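Local coordinates for protein (tenascin) (PDB 1QR4) that forms part of an extracellular-matrix adhesion protein, as a segment of two fibronectin type III domains, and probably binds heparin through a basic surface, at residues A111-T116 and V162-V167; F60-L65 and Y71-V76; L23-R28 and Y37-V42. One frame throughout, in Å; residues are numbered along the deposited sequence.

Interaction 1: A111-T116 and V162-V167; sequences ATVSWT and VNIISV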
loop_
_atom_site.group_PDB
_atom_site.type_symbol
_atom_site.label_atom_id
_atom_site.label_comp_id
_atom_site.label_asym_id
_atom_site.label_seq_id
_atom_site.Cartn_x
_atom_site.Cartn_y
_atom_site.Cartn_z
ATOM N N ALA A 111 -7.269 11.677 -25.716
ATOM C CA ALA A 111 -8.237 11.317 -24.687
ATOM C C ALA A 111 -7.889 11.899 -23.332
ATOM O O ALA A 111 -6.720 11.997 -22.959
ATOM C CB ALA A 111 -8.363 9.808 -24.581
ATOM N N THR A 112 -8.924 12.282 -22.598
ATOM C CA THR A 112 -8.757 12.843 -21.275
ATOM C C THR A 112 -8.970 11.747 -20.234
ATOM O O THR A 112 -10.105 11.323 -19.992
ATOM C CB THR A 112 -9.769 14.006 -21.013
ATOM O OG1 THR A 112 -9.449 15.124 -21.850
ATOM C CG2 THR A 112 -9.738 14.461 -19.545
ATOM N N VAL A 113 -7.868 11.255 -19.665
ATOM C CA VAL A 113 -7.939 10.242 -18.619
ATOM C C VAL A 113 -8.011 10.978 -17.287
ATOM O O VAL A 113 -7.319 11.972 -17.078
ATOM C CB VAL A 113 -6.736 9.274 -18.672
ATOM C CG1 VAL A 113 -5.440 10.034 -18.768
ATOM C CG2 VAL A 113 -6.748 8.366 -17.463
ATOM N N SER A 114 -8.910 10.531 -16.424
ATOM C CA SER A 114 -9.105 11.148 -15.121
ATOM C C SER A 114 -9.129 10.058 -14.040
ATOM O O SER A 114 -9.342 8.882 -14.347
ATOM C CB SER A 114 -10.414 11.929 -15.133
ATOM O OG SER A 114 -10.745 12.404 -13.846
ATOM N N TRP A 115 -8.871 10.435 -12.787
ATOM C CA TRP A 115 -8.862 9.458 -11.682
ATOM C C TRP A 115 -9.285 10.058 -10.368
ATOM O O TRP A 115 -9.147 11.248 -10.161
ATOM C CB TRP A 115 -7.465 8.858 -11.491
ATOM C CG TRP A 115 -6.427 9.902 -11.281
ATOM C CD1 TRP A 115 -6.059 10.461 -10.096
ATOM C CD2 TRP A 115 -5.676 10.575 -12.301
ATOM N NE1 TRP A 115 -5.133 11.452 -10.312
ATOM C CE2 TRP A 115 -4.876 11.545 -11.655
ATOM C CE3 TRP A 115 -5.603 10.456 -13.699
ATOM C CZ2 TRP A 115 -4.010 12.396 -12.358
ATOM C CZ3 TRP A 115 -4.740 11.305 -14.402
ATOM C CH2 TRP A 115 -3.956 12.261 -13.726
ATOM N N THR A 116 -9.800 9.231 -9.473
ATOM C CA THR A 116 -10.209 9.742 -8.179
ATOM C C THR A 116 -9.093 9.486 -7.163
ATOM O O THR A 116 -8.634 8.357 -6.970
ATOM C CB THR A 116 -11.587 9.191 -7.710
ATOM O OG1 THR A 116 -11.438 7.878 -7.161
ATOM C CG2 THR A 116 -12.571 9.155 -8.889
ATOM N N VAL A 162 -4.019 1.437 -19.924
ATOM C CA VAL A 162 -3.629 2.636 -19.190
ATOM C C VAL A 162 -3.580 2.433 -17.703
ATOM O O VAL A 162 -4.609 2.281 -17.061
ATOM C CB VAL A 162 -4.589 3.817 -19.458
ATOM C CG1 VAL A 162 -4.246 5.012 -18.564
ATOM C CG2 VAL A 162 -4.520 4.217 -20.920
ATOM N N ASN A 163 -2.370 2.562 -17.167
ATOM C CA ASN A 163 -2.087 2.401 -15.749
ATOM C C ASN A 163 -1.776 3.740 -15.103
ATOM O O ASN A 163 -1.158 4.614 -15.711
ATOM C CB ASN A 163 -0.879 1.492 -15.575
ATOM C CG ASN A 163 -1.003 0.195 -16.364
ATOM O OD1 ASN A 163 -0.318 -0.003 -17.369
ATOM N ND2 ASN A 163 -1.865 -0.703 -15.900
ATOM N N ILE A 164 -2.212 3.891 -13.864
ATOM C CA ILE A 164 -1.970 5.105 -13.094
ATOM C C ILE A 164 -1.443 4.681 -11.720
ATOM O O ILE A 164 -1.990 3.770 -11.086
ATOM C CB ILE A 164 -3.247 5.934 -12.939
ATOM C CG1 ILE A 164 -3.767 6.323 -14.328
ATOM C CG2 ILE A 164 -2.967 7.183 -12.104
ATOM C CD1 ILE A 164 -5.094 7.056 -14.309
ATOM N N ILE A 165 -0.359 5.322 -11.283
ATOM C CA ILE A 165 0.274 5.001 -10.005
ATOM C C ILE A 165 0.497 6.257 -9.196
ATOM O O ILE A 165 0.833 7.292 -9.765
ATOM C CB ILE A 165 1.650 4.357 -10.257
ATOM C CG1 ILE A 165 1.481 2.924 -10.737
ATOM C CG2 ILE A 165 2.508 4.382 -9.021
ATOM C CD1 ILE A 165 2.776 2.269 -11.160
ATOM N N SER A 166 0.291 6.174 -7.881
ATOM C CA SER A 166 0.531 7.315 -6.984
ATOM C C SER A 166 1.990 7.277 -6.540
ATOM O O SER A 166 2.561 6.193 -6.342
ATOM C CB SER A 166 -0.314 7.228 -5.723
ATOM O OG SER A 166 -1.682 7.181 -6.028
ATOM N N VAL A 167 2.579 8.453 -6.347
ATOM C CA VAL A 167 3.965 8.546 -5.912
ATOM C C VAL A 167 4.123 9.574 -4.796
ATOM O O VAL A 167 3.584 10.677 -4.861
ATOM C CB VAL A 167 4.910 8.927 -7.078
ATOM C CG1 VAL A 167 6.356 8.918 -6.601
ATOM C CG2 VAL A 167 4.749 7.967 -8.226
#
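I164 makes its closest approaches to both V113 and W115 with one atom, the CD1 methyl, in apolar contacts. CD1 lies 3.5 Å from W115 CE3, on the benzene half of the indole, and the approach is neither squarely over the ring face nor at its edge. The same methyl comes within 3.8 Å of V113 CG2, the valine and isoleucine passing alongside one another with their ends pointing opposite ways. Two torsions account for this reach: CG1 of I164 stands anti to the carbonyl carbon (chi1 -60°), and the chain runs extended (chi2 175°), carrying CD1 forward to both partners. The other branch, I164 CG2, sits 4.3 Å above the indole plane of W115, displaced toward the rim. V162 adds a looser touch, with its CG1 4.3 Å from V113 CG2.

The backbones stay apart. The axes of strands 111-115 and 162-167 approach no closer than 9.5 Å and make an angle of 41°, as expected for strands from the two facing sheets of the fibronectin type III β-sandwich. W115, on the three-stranded sheet, occupies the place of the core tryptophan characteristic of this family, and the Y125 ring also meets its indole.

Polar bonding goes outward from the contact. V113 pairs through its backbone with T149 on the neighbouring strand 148-151, and W115 with T147 just before that strand, while S114 OG bonds to T147 O. On the opposing sheet, S166 OG is held by the carbonyl oxygen of G96.

Interaction 2: F60-L65 and Y71-V76; sequences FILRGL and YTISLV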
loop_
_atom_site.group_PDB
_atom_site.type_symbol
_atom_site.label_atom_id
_atom_site.label_comp_id
_atom_site.label_asym_id
_atom_site.label_seq_id
_atom_site.Cartn_x
_atom_site.Cartn_y
_atom_site.Cartn_z
ATOM N N PHE A 60 1.179 -13.447 11.443
ATOM C CA PHE A 60 -0.127 -12.819 11.605
ATOM C C PHE A 60 -0.184 -11.629 10.676
ATOM O O PHE A 60 0.766 -10.849 10.624
ATOM C CB PHE A 60 -0.296 -12.355 13.054
ATOM C CG PHE A 60 -1.412 -11.362 13.268
ATOM C CD1 PHE A 60 -1.222 -10.008 13.005
ATOM C CD2 PHE A 60 -2.645 -11.781 13.753
ATOM C CE1 PHE A 60 -2.242 -9.088 13.218
ATOM C CE2 PHE A 60 -3.676 -10.869 13.968
ATOM C CZ PHE A 60 -3.475 -9.521 13.700
ATOM N N ILE A 61 -1.287 -11.503 9.933
ATOM C CA ILE A 61 -1.473 -10.376 9.007
ATOM C C ILE A 61 -2.205 -9.254 9.715
ATOM O O ILE A 61 -3.352 -9.402 10.141
ATOM C CB ILE A 61 -2.295 -10.744 7.754
ATOM C CG1 ILE A 61 -1.641 -11.890 6.983
ATOM C CG2 ILE A 61 -2.395 -9.533 6.839
ATOM C CD1 ILE A 61 -0.372 -11.505 6.302
ATOM N N LEU A 62 -1.512 -8.140 9.869
ATOM C CA LEU A 62 -2.085 -6.981 10.520
ATOM C C LEU A 62 -2.963 -6.269 9.492
ATOM O O LEU A 62 -2.538 -6.019 8.367
ATOM C CB LEU A 62 -0.956 -6.088 11.003
ATOM C CG LEU A 62 -1.311 -4.972 11.963
ATOM C CD1 LEU A 62 -2.304 -5.437 13.019
ATOM C CD2 LEU A 62 -0.014 -4.526 12.592
ATOM N N ARG A 63 -4.195 -5.952 9.871
ATOM C CA ARG A 63 -5.119 -5.302 8.942
ATOM C C ARG A 63 -5.861 -4.094 9.516
ATOM O O ARG A 63 -5.909 -3.880 10.741
ATOM C CB ARG A 63 -6.151 -6.330 8.453
ATOM C CG ARG A 63 -5.588 -7.459 7.589
ATOM C CD ARG A 63 -6.609 -8.574 7.418
ATOM N NE ARG A 63 -6.821 -9.315 8.661
ATOM C CZ ARG A 63 -6.555 -10.609 8.825
ATOM N NH1 ARG A 63 -6.067 -11.325 7.819
ATOM N NH2 ARG A 63 -6.747 -11.183 10.008
ATOM N N GLY A 64 -6.462 -3.320 8.615
ATOM C CA GLY A 64 -7.228 -2.156 9.027
ATOM C C GLY A 64 -6.398 -0.913 9.234
ATOM O O GLY A 64 -6.804 0.013 9.929
ATOM N N LEU A 65 -5.250 -0.880 8.573
ATOM C CA LEU A 65 -4.333 0.237 8.684
ATOM C C LEU A 65 -4.597 1.312 7.620
ATOM O O LEU A 65 -5.397 1.107 6.709
ATOM C CB LEU A 65 -2.895 -0.294 8.569
ATOM C CG LEU A 65 -2.553 -1.535 9.401
ATOM C CD1 LEU A 65 -1.091 -1.885 9.214
ATOM C CD2 LEU A 65 -2.873 -1.297 10.862
ATOM N N TYR A 71 4.082 2.737 11.341
ATOM C CA TYR A 71 3.602 2.238 12.626
ATOM C C TYR A 71 4.715 1.653 13.501
ATOM O O TYR A 71 5.630 0.979 13.018
ATOM C CB TYR A 71 2.561 1.132 12.428
ATOM C CG TYR A 71 1.251 1.575 11.853
ATOM C CD1 TYR A 71 1.036 1.569 10.476
ATOM C CD2 TYR A 71 0.207 1.956 12.679
ATOM C CE1 TYR A 71 -0.185 1.926 9.939
ATOM C CE2 TYR A 71 -1.021 2.316 12.147
ATOM C CZ TYR A 71 -1.207 2.296 10.774
ATOM O OH TYR A 71 -2.420 2.655 10.238
ATOM N N THR A 72 4.622 1.896 14.798
ATOM C CA THR A 72 5.581 1.335 15.716
ATOM C C THR A 72 4.881 0.068 16.167
ATOM O O THR A 72 3.803 0.133 16.761
ATOM C CB THR A 72 5.822 2.259 16.916
ATOM O OG1 THR A 72 6.385 3.491 16.453
ATOM C CG2 THR A 72 6.782 1.613 17.907
ATOM N N ILE A 73 5.441 -1.082 15.813
ATOM C CA ILE A 73 4.834 -2.347 16.196
ATOM C C ILE A 73 5.659 -3.033 17.269
ATOM O O ILE A 73 6.875 -3.156 17.142
ATOM C CB ILE A 73 4.691 -3.312 14.975
ATOM C CG1 ILE A 73 3.865 -2.649 13.871
ATOM C CG2 ILE A 73 3.967 -4.601 15.394
ATOM C CD1 ILE A 73 3.978 -3.311 12.509
ATOM N N SER A 74 4.986 -3.469 18.327
ATOM C CA SER A 74 5.635 -4.187 19.416
ATOM C C SER A 74 4.841 -5.412 19.863
ATOM O O SER A 74 3.628 -5.373 20.065
ATOM C CB SER A 74 5.934 -3.270 20.611
ATOM O OG SER A 74 4.763 -2.638 21.091
ATOM N N LEU A 75 5.566 -6.507 20.003
ATOM C CA LEU A 75 4.997 -7.773 20.413
ATOM C C LEU A 75 5.596 -8.164 21.752
ATOM O O LEU A 75 6.778 -7.932 22.010
ATOM C CB LEU A 75 5.335 -8.839 19.378
ATOM C CG LEU A 75 4.659 -10.175 19.593
ATOM C CD1 LEU A 75 3.168 -10.029 19.395
ATOM C CD2 LEU A 75 5.229 -11.137 18.623
ATOM N N VAL A 76 4.784 -8.806 22.578
ATOM C CA VAL A 76 5.203 -9.233 23.896
ATOM C C VAL A 76 4.504 -10.528 24.294
ATOM O O VAL A 76 3.330 -10.730 23.986
ATOM C CB VAL A 76 4.886 -8.137 24.941
ATOM C CG1 VAL A 76 3.445 -7.701 24.831
ATOM C CG2 VAL A 76 5.159 -8.640 26.338
#
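L65 lies across the phenol of Y71, its CB 3.4 Å from Y71 OH and 3.8 Å from Y71 CE1. The leucine spreads both methyls along the ring: L65 CD1 is 4.0 Å from Y71 CE1, and L65 CD2 rests over one ring face, 4.0 Å from Y71 CZ. Farther along, L62 and I73 reach toward each other end to end, with L62 CD2 4.2 Å from I73 CD1. CG of L62 is anti to the backbone N (chi1 -167°), which points CD2 at I73, while CD1 lies at the edge of the F60 ring, in its plane.

The next shell fixes the phenol. Y71 OH accepts a hydrogen bond from the backbone N of D66, the residue directly after L65, so the hydroxyl is tied to the same turn whose leucine lies on the ring. A tyrosine near the start of a strand, bonded back to the connection just before it, is a tyrosine corner, a feature well known in fibronectin type III domains. A phenylalanine here would probably keep the leucine packing but leave D66 N without its acceptor and the turn less firmly tied to strand 70-78.

Outward again, L65 packs on L23 and Y41, and I73 on L39 and I89. Backbone bonds from L62 to L23 and from Y71 to G91 anchor the two segments in opposite sheets of the sandwich.

Interaction 3: L23-R28 and Y37-V42; sequences LSLRWR and YRLTYV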
loop_
_atom_site.group_PDB
_atom_site.type_symbol
_atom_site.label_atom_id
_atom_site.label_comp_id
_atom_site.label_asym_id
_atom_site.label_seq_id
_atom_site.Cartn_x
_atom_site.Cartn_y
_atom_site.Cartn_z
ATOM N N LEU A 23 -0.056 -5.317 6.817
ATOM C CA LEU A 23 1.344 -5.602 7.075
ATOM C C LEU A 23 1.365 -7.025 7.547
ATOM O O LEU A 23 0.498 -7.443 8.311
ATOM C CB LEU A 23 1.905 -4.704 8.160
ATOM C CG LEU A 23 2.221 -3.282 7.704
ATOM C CD1 LEU A 23 2.552 -2.431 8.911
ATOM C CD2 LEU A 23 3.368 -3.283 6.707
ATOM N N SER A 24 2.328 -7.782 7.043
ATOM C CA SER A 24 2.479 -9.181 7.411
ATOM C C SER A 24 3.610 -9.339 8.454
ATOM O O SER A 24 4.778 -9.014 8.200
ATOM C CB SER A 24 2.770 -9.993 6.156
ATOM O OG SER A 24 2.850 -11.365 6.476
ATOM N N LEU A 25 3.248 -9.813 9.640
ATOM C CA LEU A 25 4.212 -9.982 10.715
ATOM C C LEU A 25 4.674 -11.421 10.915
ATOM O O LEU A 25 3.880 -12.373 10.828
ATOM C CB LEU A 25 3.618 -9.468 12.022
ATOM C CG LEU A 25 3.094 -8.033 12.022
ATOM C CD1 LEU A 25 2.302 -7.787 13.289
ATOM C CD2 LEU A 25 4.239 -7.060 11.894
ATOM N N ARG A 26 5.959 -11.561 11.239
ATOM C CA ARG A 26 6.556 -12.864 11.487
ATOM C C ARG A 26 7.626 -12.743 12.572
ATOM O O ARG A 26 8.353 -11.757 12.627
ATOM C CB ARG A 26 7.133 -13.430 10.200
ATOM C CG ARG A 26 7.467 -14.882 10.279
ATOM C CD ARG A 26 7.657 -15.453 8.898
ATOM N NE ARG A 26 8.225 -16.790 8.974
ATOM C CZ ARG A 26 9.469 -17.087 8.626
ATOM N NH1 ARG A 26 10.280 -16.134 8.164
ATOM N NH2 ARG A 26 9.911 -18.331 8.770
ATOM N N TRP A 27 7.702 -13.755 13.435
ATOM C CA TRP A 27 8.651 -13.764 14.543
ATOM C C TRP A 27 8.937 -15.158 15.066
ATOM O O TRP A 27 8.299 -16.135 14.667
ATOM C CB TRP A 27 8.085 -12.967 15.704
ATOM C CG TRP A 27 6.867 -13.597 16.254
ATOM C CD1 TRP A 27 6.804 -14.539 17.230
ATOM C CD2 TRP A 27 5.523 -13.360 15.838
ATOM N NE1 TRP A 27 5.503 -14.912 17.451
ATOM C CE2 TRP A 27 4.693 -14.205 16.606
ATOM C CE3 TRP A 27 4.936 -12.518 14.882
ATOM C CZ2 TRP A 27 3.311 -14.241 16.452
ATOM C CZ3 TRP A 27 3.555 -12.552 14.724
ATOM C CH2 TRP A 27 2.758 -13.412 15.508
ATOM N N ARG A 28 9.872 -15.221 16.011
ATOM C CA ARG A 28 10.229 -16.478 16.630
ATOM C C ARG A 28 9.502 -16.632 17.942
ATOM O O ARG A 28 9.319 -15.665 18.679
ATOM C CB ARG A 28 11.720 -16.587 16.870
ATOM C CG ARG A 28 12.432 -17.350 15.801
ATOM C CD ARG A 28 13.654 -18.002 16.371
ATOM N NE ARG A 28 14.476 -18.612 15.333
ATOM C CZ ARG A 28 14.975 -17.961 14.280
ATOM N NH1 ARG A 28 14.735 -16.659 14.102
ATOM N NH2 ARG A 28 15.738 -18.617 13.410
ATOM N N TYR A 37 0.140 -13.939 23.191
ATOM C CA TYR A 37 0.921 -12.796 22.762
ATOM C C TYR A 37 0.013 -11.584 22.748
ATOM O O TYR A 37 -1.195 -11.715 22.617
ATOM C CB TYR A 37 1.415 -12.992 21.331
ATOM C CG TYR A 37 2.431 -14.085 21.103
ATOM C CD1 TYR A 37 3.792 -13.829 21.225
ATOM C CD2 TYR A 37 2.041 -15.333 20.627
ATOM C CE1 TYR A 37 4.741 -14.793 20.866
ATOM C CE2 TYR A 37 2.982 -16.292 20.264
ATOM C CZ TYR A 37 4.328 -16.013 20.383
ATOM O OH TYR A 37 5.261 -16.953 20.002
ATOM N N ARG A 38 0.594 -10.404 22.892
ATOM C CA ARG A 38 -0.173 -9.181 22.831
ATOM C C ARG A 38 0.573 -8.321 21.835
ATOM O O ARG A 38 1.777 -8.123 21.949
ATOM C CB ARG A 38 -0.240 -8.494 24.183
ATOM C CG ARG A 38 -1.021 -7.202 24.152
ATOM C CD ARG A 38 -0.858 -6.462 25.448
ATOM N NE ARG A 38 -0.723 -5.028 25.224
ATOM C CZ ARG A 38 -1.108 -4.091 26.086
ATOM N NH1 ARG A 38 -1.664 -4.429 27.247
ATOM N NH2 ARG A 38 -0.955 -2.809 25.773
ATOM N N LEU A 39 -0.135 -7.882 20.807
ATOM C CA LEU A 39 0.453 -7.062 19.763
ATOM C C LEU A 39 -0.142 -5.692 19.872
ATOM O O LEU A 39 -1.361 -5.552 19.905
ATOM C CB LEU A 39 0.107 -7.644 18.394
ATOM C CG LEU A 39 0.482 -6.868 17.142
ATOM C CD1 LEU A 39 1.962 -6.871 16.998
ATOM C CD2 LEU A 39 -0.149 -7.507 15.923
ATOM N N THR A 40 0.711 -4.689 20.028
ATOM C CA THR A 40 0.246 -3.310 20.087
ATOM C C THR A 40 0.959 -2.595 18.959
ATOM O O THR A 40 2.054 -2.984 18.557
ATOM C CB THR A 40 0.569 -2.616 21.433
ATOM O OG1 THR A 40 1.968 -2.726 21.705
ATOM C CG2 THR A 40 -0.209 -3.247 22.582
ATOM N N TYR A 41 0.299 -1.604 18.391
ATOM C CA TYR A 41 0.876 -0.830 17.309
ATOM C C TYR A 41 0.244 0.534 17.398
ATOM O O TYR A 41 -0.971 0.647 17.562
ATOM C CB TYR A 41 0.582 -1.467 15.942
ATOM C CG TYR A 41 -0.889 -1.633 15.592
ATOM C CD1 TYR A 41 -1.582 -2.790 15.944
ATOM C CD2 TYR A 41 -1.570 -0.654 14.863
ATOM C CE1 TYR A 41 -2.910 -2.974 15.573
ATOM C CE2 TYR A 41 -2.900 -0.824 14.485
ATOM C CZ TYR A 41 -3.566 -1.989 14.844
ATOM O OH TYR A 41 -4.885 -2.174 14.478
ATOM N N VAL A 42 1.062 1.575 17.337
ATOM C CA VAL A 42 0.517 2.915 17.434
ATOM C C VAL A 42 0.781 3.678 16.154
ATOM O O VAL A 42 1.767 3.426 15.469
ATOM C CB VAL A 42 1.063 3.678 18.697
ATOM C CG1 VAL A 42 1.363 2.699 19.818
ATOM C CG2 VAL A 42 2.286 4.495 18.373
#
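W27 and Y37 make the aromatic half of the tight side. The indole turns its edge to the phenol face in an offset edge-to-face pair, with planes at 67° and the centroid of the five-membered ring 4.9 Å from that of Y37. Y37 OH lies near the indole plane and takes a weak hydrogen bond from W27 NE1 (3.3 Å, N-H...O angle 158°); NE1 is equally close, 3.3 Å, to Y37 CZ, so it lies at the hydroxyl end of the ring. Y37 CG stands anti to its carbonyl carbon (chi1 -67°), which presents the phenol face to the indole edge. Beside this pair L25 and L39 meet tip to tip, L25 CD1 being 3.6 Å from L39 CD2.

The outer side is looser and charged. R28 points its CB away and gives the phenol little more than its carbonyl, R28 O lying 4.5 Å from Y37 OH. R38 forms a salt bridge with E50 and has K83 close by. Both R38 and K83 belong to the putative heparin-binding site, so one strand here lends L39 and Y37 to the interior of a fibronectin type III β-sandwich and a basic residue to its probable heparin-binding surface.

Interactions 3 and 2 come first along the chain and share one fibronectin type III domain; interaction 1 follows in the next. The centres of interactions 2 and 3 are only 4 Å apart: strands 22-28 and 59-63 are neighbours in the three-stranded sheet, and strands 36-42 and 70-78 in the four-stranded one, so both contacts span the same sandwich core. F60 O lies 2.9 Å from L25 N, a probable hydrogen bond. Interaction 1 stands across the chain's centre, its centre 31 Å and 35 Å from those of interactions 2 and 3; its nearest atoms are about 15 Å and about 16 Å from theirs, with no touch, so the two domains have separate hydrophobic cores.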